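PDB 3EOF: putative oxidoreductase from Bacteroides fragilis NCTC 9343, which binds flavin mononucleotide and, as a member of the nitroreductase family, probably works as an FMN-dependent oxidoreductase. Local coordinates for residues Leu43-Val48 with Phe81-Lys86; Met108-Val113 with Phe152-Val157. All coordinates share one frame; numbering follows the deposited sequence.

Contact 1. Residues Leu43-Val48 with Phe81-Lys86; sequences LYSVVV and FRRFCK
Leu43 lays its CD2 methyl over one face of the Phe81 ring, the tightest apolar part of the contact. CD2 stands 3.7 Å from the ring centroid and 15° off the ring normal, which meets the geometry of a CH-pi contact, while the sister methyl CD1 reaches the rim, 3.8 Å from Phe81 CZ. With CG anti to the carbonyl carbon (chi1 -56°), the fork of the leucine is turned to the ring.

The polar half depends on Arg83. Its chain is extended up to a bend at chi3, and the guanidinium meets the strand edge-on. NH2 of Arg83 gives a short, fairly straight hydrogen bond to Tyr44 O at 2.6 Å (N-H...O angle 161°), with the carbonyl oxygen almost in the guanidinium plane. NH1 of Arg83 adds two weak bonds, at 3.1 Å to Tyr44 O and at 2.9 Å to Ser45 OG. Sharing one carbonyl between two nitrogens should limit rotation of the guanidinium. Ser45 OG is also bound by Asp80, whose carboxylate takes the backbone N-H of Arg83 as well and so ties helix start to strand.

Beyond Ser45 the strand has no further contact with 81-86. On the looser, partly exposed side of the helix, Arg82 makes no contact with the strand and forms a salt bridge with Asp185 of the second subunit, whose Tyr186 OH hydrogen-bonds Arg83 NH1.

Within the fold, the contact joins the start of strand 44-49, the outermost of the sheet within this chain, to helix 82-89, just after the antiparallel neighbour strand 73-80; helix 100-123 packs against Leu43, Tyr44 and Phe81, and Val46-Val48 pair in parallel with a strand of the second subunit.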
loop_
_atom_site.group_PDB
_atom_site.type_symbol
_atom_site.label_atom_id
_atom_site.label_comp_id
_atom_site.label_asym_id
_atom_site.label_seq_id
_atom_site.Cartn_x
_atom_site.Cartn_y
_atom_site.Cartn_z
ATOM N N LEU A 43 11.955 -2.306 -1.504
ATOM C CA LEU A 43 11.568 -3.189 -2.611
ATOM C C LEU A 43 10.713 -2.559 -3.716
ATOM O O LEU A 43 9.653 -3.106 -4.135
ATOM C CB LEU A 43 10.849 -4.394 -2.001
ATOM C CG LEU A 43 11.608 -5.176 -0.935
ATOM C CD1 LEU A 43 10.650 -6.135 -0.182
ATOM C CD2 LEU A 43 12.776 -5.884 -1.536
ATOM N N TYR A 44 11.222 -1.447 -4.237
ATOM C CA TYR A 44 10.511 -0.658 -5.212
ATOM C C TYR A 44 11.453 0.143 -6.068
ATOM O O TYR A 44 12.619 0.374 -5.721
ATOM C CB TYR A 44 9.574 0.343 -4.490
ATOM C CG TYR A 44 10.223 1.086 -3.328
ATOM C CD1 TYR A 44 10.990 2.213 -3.544
ATOM C CD2 TYR A 44 10.110 0.635 -2.019
ATOM C CE1 TYR A 44 11.601 2.884 -2.495
ATOM C CE2 TYR A 44 10.749 1.305 -0.958
ATOM C CZ TYR A 44 11.467 2.439 -1.221
ATOM O OH TYR A 44 12.077 3.150 -0.213
ATOM N N SER A 45 10.924 0.551 -7.210
ATOM C CA SER A 45 11.564 1.477 -8.101
ATOM C C SER A 45 10.435 2.377 -8.533
ATOM O O SER A 45 9.285 1.988 -8.503
ATOM C CB SER A 45 12.171 0.785 -9.314
ATOM O OG SER A 45 13.372 0.151 -8.937
ATOM N N VAL A 46 10.795 3.584 -8.921
ATOM C CA VAL A 46 9.873 4.588 -9.401
ATOM C C VAL A 46 10.347 5.025 -10.777
ATOM O O VAL A 46 11.466 5.589 -10.937
ATOM C CB VAL A 46 9.845 5.838 -8.463
ATOM C CG1 VAL A 46 8.742 6.854 -8.953
ATOM C CG2 VAL A 46 9.646 5.434 -6.977
ATOM N N VAL A 47 9.522 4.773 -11.793
ATOM C CA VAL A 47 9.798 5.289 -13.098
ATOM C C VAL A 47 9.126 6.662 -13.194
ATOM O O VAL A 47 7.908 6.803 -12.984
ATOM C CB VAL A 47 9.317 4.372 -14.233
ATOM C CG1 VAL A 47 9.701 4.980 -15.529
ATOM C CG2 VAL A 47 9.936 3.002 -14.088
ATOM N N VAL A 48 9.943 7.669 -13.492
ATOM C CA VAL A 48 9.523 9.067 -13.665
ATOM C C VAL A 48 9.397 9.339 -15.170
ATOM O O VAL A 48 10.370 9.243 -15.897
ATOM C CB VAL A 48 10.537 10.054 -13.045
ATOM C CG1 VAL A 48 10.117 11.526 -13.306
ATOM C CG2 VAL A 48 10.715 9.756 -11.512
ATOM N N PHE A 81 12.008 -6.494 -6.745
ATOM C CA PHE A 81 12.922 -7.430 -6.069
ATOM C C PHE A 81 14.177 -7.651 -6.923
ATOM O O PHE A 81 15.149 -8.252 -6.458
ATOM C CB PHE A 81 12.252 -8.778 -5.717
ATOM C CG PHE A 81 12.089 -8.978 -4.253
ATOM C CD1 PHE A 81 13.216 -9.199 -3.473
ATOM C CD2 PHE A 81 10.858 -9.001 -3.660
ATOM C CE1 PHE A 81 13.110 -9.413 -2.105
ATOM C CE2 PHE A 81 10.739 -9.232 -2.309
ATOM C CZ PHE A 81 11.870 -9.421 -1.525
ATOM N N ARG A 82 14.172 -7.094 -8.136
ATOM C CA ARG A 82 15.272 -7.249 -9.061
ATOM C C ARG A 82 16.545 -6.613 -8.545
ATOM O O ARG A 82 17.624 -7.229 -8.598
ATOM C CB ARG A 82 14.943 -6.622 -10.406
ATOM C CG ARG A 82 16.078 -6.813 -11.416
ATOM C CD ARG A 82 15.647 -6.384 -12.761
ATOM N NE ARG A 82 16.615 -6.783 -13.767
ATOM C CZ ARG A 82 16.585 -7.936 -14.424
ATOM N NH1 ARG A 82 15.648 -8.845 -14.184
ATOM N NH2 ARG A 82 17.527 -8.190 -15.309
ATOM N N ARG A 83 16.452 -5.357 -8.127
ATOM C CA ARG A 83 17.630 -4.692 -7.589
ATOM C C ARG A 83 18.231 -5.502 -6.432
ATOM O O ARG A 83 19.449 -5.760 -6.400
ATOM C CB ARG A 83 17.316 -3.258 -7.193
ATOM C CG ARG A 83 18.515 -2.495 -6.616
ATOM C CD ARG A 83 18.150 -1.057 -6.371
ATOM N NE ARG A 83 16.994 -1.032 -5.536
ATOM C CZ ARG A 83 15.764 -0.616 -5.848
ATOM N NH1 ARG A 83 15.447 0.004 -6.960
ATOM N NH2 ARG A 83 14.843 -0.747 -4.922
ATOM N N PHE A 84 17.408 -5.930 -5.486
ATOM C CA PHE A 84 17.928 -6.749 -4.390
ATOM C C PHE A 84 18.530 -8.073 -4.875
ATOM O O PHE A 84 19.556 -8.482 -4.393
ATOM C CB PHE A 84 16.863 -7.049 -3.328
ATOM C CG PHE A 84 17.448 -7.605 -2.077
ATOM C CD1 PHE A 84 18.215 -6.791 -1.260
ATOM C CD2 PHE A 84 17.293 -8.948 -1.754
ATOM C CE1 PHE A 84 18.819 -7.279 -0.097
ATOM C CE2 PHE A 84 17.872 -9.454 -0.606
ATOM C CZ PHE A 84 18.655 -8.619 0.225
ATOM N N CYS A 85 17.901 -8.766 -5.833
ATOM C CA CYS A 85 18.468 -10.014 -6.291
ATOM C C CYS A 85 19.757 -9.821 -7.003
ATOM O O CYS A 85 20.602 -10.705 -6.938
ATOM C CB CYS A 85 17.509 -10.793 -7.186
ATOM S SG CYS A 85 16.084 -11.308 -6.239
ATOM N N LYS A 86 19.914 -8.702 -7.714
ATOM C CA LYS A 86 21.152 -8.419 -8.421
ATOM C C LYS A 86 22.217 -8.195 -7.347
ATOM O O LYS A 86 23.324 -8.642 -7.468
ATOM C CB LYS A 86 20.985 -7.260 -9.432
ATOM C CG LYS A 86 20.575 -7.734 -10.864
ATOM C CD LYS A 86 20.360 -6.562 -11.874
ATOM C CE LYS A 86 20.915 -6.868 -13.244
ATOM N NZ LYS A 86 20.537 -8.174 -13.820
#

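Contact 2. Residues Met108-Val113 with Phe152-Val157; sequences MDTLLV and FPITTV
Leu111 and Ile154 make the closest approach, their side chains crossing at about a right angle. CG2 of Ile154 is the shared point: it lies 3.6 Å from Leu111 CG, with Leu111 CD2 equally near and Leu111 CD1 slightly farther, so one methyl sits against the fork of the leucine. Thr110 CG2 comes against the root of the isoleucine, 4.0 Å from Ile154 CB and nearly as close to CG1. The outer limit is a loose methyl-to-methyl approach, Leu111 CD2 to Thr155 CG2 at 4.2 Å.

Two features of the backbone place these groups. The axes of helix 108-113 and strand 152-157 run nearly parallel, at 14° and 8.7 Å apart, so the helix lies along the strand. In addition, Ile154 and Thr155 both face Phe77 of strand 73-80, forming a classic beta bulge. The phi/psi of -94°/-63° at Ile154 departs from extended geometry, and as a result two consecutive side chains, not one, point at the helix. With CG2 of Ile154 anti to its nitrogen, that branch is presented to Leu111.

Farther out, Thr110 OG1 bonds to Ala106 O within the helix, which leaves its methyl for Ile154, and Thr155 OG1 makes a weak bond to Leu131 O of strand 127-131. Leu111 also packs on Leu111 of the second subunit, so the apolar cluster extends to the dimer interface, while Asp109 and Leu112 of the same helical turns touch the FMN.

Since no hydrogen bond crosses between the segments, and the buried threonine hydroxyls find partners in other backbone carbonyls, the joint is purely apolar: it rests on van der Waals packing alone, with no directional bond between helix and strand.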
loop_
_atom_site.group_PDB
_atom_site.type_symbol
_atom_site.label_atom_id
_atom_site.label_comp_id
_atom_site.label_asym_id
_atom_site.label_seq_id
_atom_site.Cartn_x
_atom_site.Cartn_y
_atom_site.Cartn_z
HETATM N N MSE A 108 3.644 -3.994 -1.056
HETATM C CA MSE A 108 3.405 -3.222 0.148
HETATM C C MSE A 108 4.433 -2.177 0.330
HETATM O O MSE A 108 4.101 -1.076 0.762
HETATM C CB MSE A 108 3.348 -4.097 1.381
HETATM C CG MSE A 108 2.148 -5.046 1.338
HETATM SE SE MSE A 108 1.814 -6.013 3.039
HETATM C CE MSE A 108 3.387 -7.139 3.108
ATOM N N ASP A 109 5.691 -2.513 0.080
ATOM C CA ASP A 109 6.769 -1.518 0.248
ATOM C C ASP A 109 6.491 -0.354 -0.664
ATOM O O ASP A 109 6.634 0.795 -0.314
ATOM C CB ASP A 109 8.157 -2.098 -0.101
ATOM C CG ASP A 109 9.034 -2.417 1.121
ATOM O OD1 ASP A 109 8.505 -2.723 2.232
ATOM O OD2 ASP A 109 10.304 -2.390 0.916
ATOM N N THR A 110 6.058 -0.701 -1.858
ATOM C CA THR A 110 5.817 0.239 -2.926
ATOM C C THR A 110 4.637 1.161 -2.701
ATOM O O THR A 110 4.666 2.305 -3.144
ATOM C CB THR A 110 5.600 -0.547 -4.244
ATOM O OG1 THR A 110 6.701 -1.440 -4.440
ATOM C CG2 THR A 110 5.487 0.359 -5.441
ATOM N N LEU A 111 3.582 0.628 -2.101
ATOM C CA LEU A 111 2.369 1.373 -1.852
ATOM C C LEU A 111 2.606 2.346 -0.704
ATOM O O LEU A 111 2.064 3.436 -0.715
ATOM C CB LEU A 111 1.208 0.456 -1.571
ATOM C CG LEU A 111 0.731 -0.221 -2.868
ATOM C CD1 LEU A 111 -0.071 -1.467 -2.539
ATOM C CD2 LEU A 111 -0.052 0.761 -3.637
ATOM N N LEU A 112 3.429 1.942 0.251
ATOM C CA LEU A 112 3.806 2.836 1.385
ATOM C C LEU A 112 4.555 4.057 0.912
ATOM O O LEU A 112 4.301 5.162 1.361
ATOM C CB LEU A 112 4.633 2.053 2.388
ATOM C CG LEU A 112 3.895 1.349 3.520
ATOM C CD1 LEU A 112 2.535 0.753 3.235
ATOM C CD2 LEU A 112 4.812 0.315 4.090
ATOM N N VAL A 113 5.511 3.848 0.006
ATOM C CA VAL A 113 6.221 4.960 -0.633
ATOM C C VAL A 113 5.273 5.863 -1.432
ATOM O O VAL A 113 5.298 7.088 -1.303
ATOM C CB VAL A 113 7.362 4.452 -1.587
ATOM C CG1 VAL A 113 7.871 5.546 -2.446
ATOM C CG2 VAL A 113 8.469 3.835 -0.807
ATOM N N PHE A 152 7.396 -5.184 -11.229
ATOM C CA PHE A 152 6.006 -5.217 -11.542
ATOM C C PHE A 152 5.373 -3.855 -11.198
ATOM O O PHE A 152 5.549 -3.349 -10.082
ATOM C CB PHE A 152 5.338 -6.370 -10.726
ATOM C CG PHE A 152 3.946 -6.692 -11.205
ATOM C CD1 PHE A 152 2.880 -5.873 -10.865
ATOM C CD2 PHE A 152 3.714 -7.783 -12.023
ATOM C CE1 PHE A 152 1.599 -6.111 -11.357
ATOM C CE2 PHE A 152 2.441 -8.034 -12.515
ATOM C CZ PHE A 152 1.378 -7.190 -12.165
ATOM N N PRO A 153 4.622 -3.249 -12.139
ATOM C CA PRO A 153 4.018 -1.958 -11.844
ATOM C C PRO A 153 2.826 -2.117 -10.919
ATOM O O PRO A 153 1.930 -2.932 -11.181
ATOM C CB PRO A 153 3.572 -1.476 -13.206
ATOM C CG PRO A 153 3.214 -2.717 -13.927
ATOM C CD PRO A 153 4.256 -3.703 -13.507
ATOM N N ILE A 154 2.872 -1.403 -9.792
ATOM C CA ILE A 154 1.838 -1.498 -8.759
ATOM C C ILE A 154 0.794 -0.415 -8.956
ATOM O O ILE A 154 -0.394 -0.714 -9.163
ATOM C CB ILE A 154 2.447 -1.441 -7.319
ATOM C CG1 ILE A 154 3.311 -2.699 -7.097
ATOM C CG2 ILE A 154 1.361 -1.391 -6.218
ATOM C CD1 ILE A 154 2.602 -4.009 -7.336
ATOM N N THR A 155 1.205 0.833 -8.848
ATOM C CA THR A 155 0.293 1.931 -9.138
ATOM C C THR A 155 1.029 3.093 -9.829
ATOM O O THR A 155 2.251 3.126 -9.858
ATOM C CB THR A 155 -0.475 2.432 -7.940
ATOM O OG1 THR A 155 -1.532 3.299 -8.408
ATOM C CG2 THR A 155 0.451 3.162 -7.007
ATOM N N THR A 156 0.238 4.006 -10.400
ATOM C CA THR A 156 0.725 5.152 -11.132
ATOM C C THR A 156 0.044 6.363 -10.589
ATOM O O THR A 156 -1.141 6.314 -10.303
ATOM C CB THR A 156 0.402 5.031 -12.628
ATOM O OG1 THR A 156 0.930 3.777 -13.080
ATOM C CG2 THR A 156 1.056 6.211 -13.414
ATOM N N VAL A 157 0.816 7.432 -10.414
ATOM C CA VAL A 157 0.315 8.680 -9.911
ATOM C C VAL A 157 0.681 9.794 -10.857
ATOM O O VAL A 157 1.852 9.990 -11.190
ATOM C CB VAL A 157 0.912 8.956 -8.545
ATOM C CG1 VAL A 157 0.572 10.347 -8.003
ATOM C CG2 VAL A 157 0.468 7.874 -7.578
#

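Overall arrangement
Both contacts reach the same sheet; contact 2 includes helix 100-123, on which contact 1 packs, and their centres are 11 Å apart. They touch directly: Leu43 N lies 2.9 Å from Asp109 OD2, a probable hydrogen bond, and Tyr44 CZ packs on Val113 CG2 at 3.3 Å. Asp109 is thus the polar link, since the same carboxylate also bonds Thr37 and Met38 of the FMN pocket and touches the flavin nucleotide. The residues that touch across each contact do not line the pockets. The Leu43 side chain is about 8 Å from a bound FMN; separately, that of Thr155 is about 5 Å from a bound FMN. Both contacts also meet the second subunit, consistent with FMN sites lying near the dimer interface, as in the nitroreductase family.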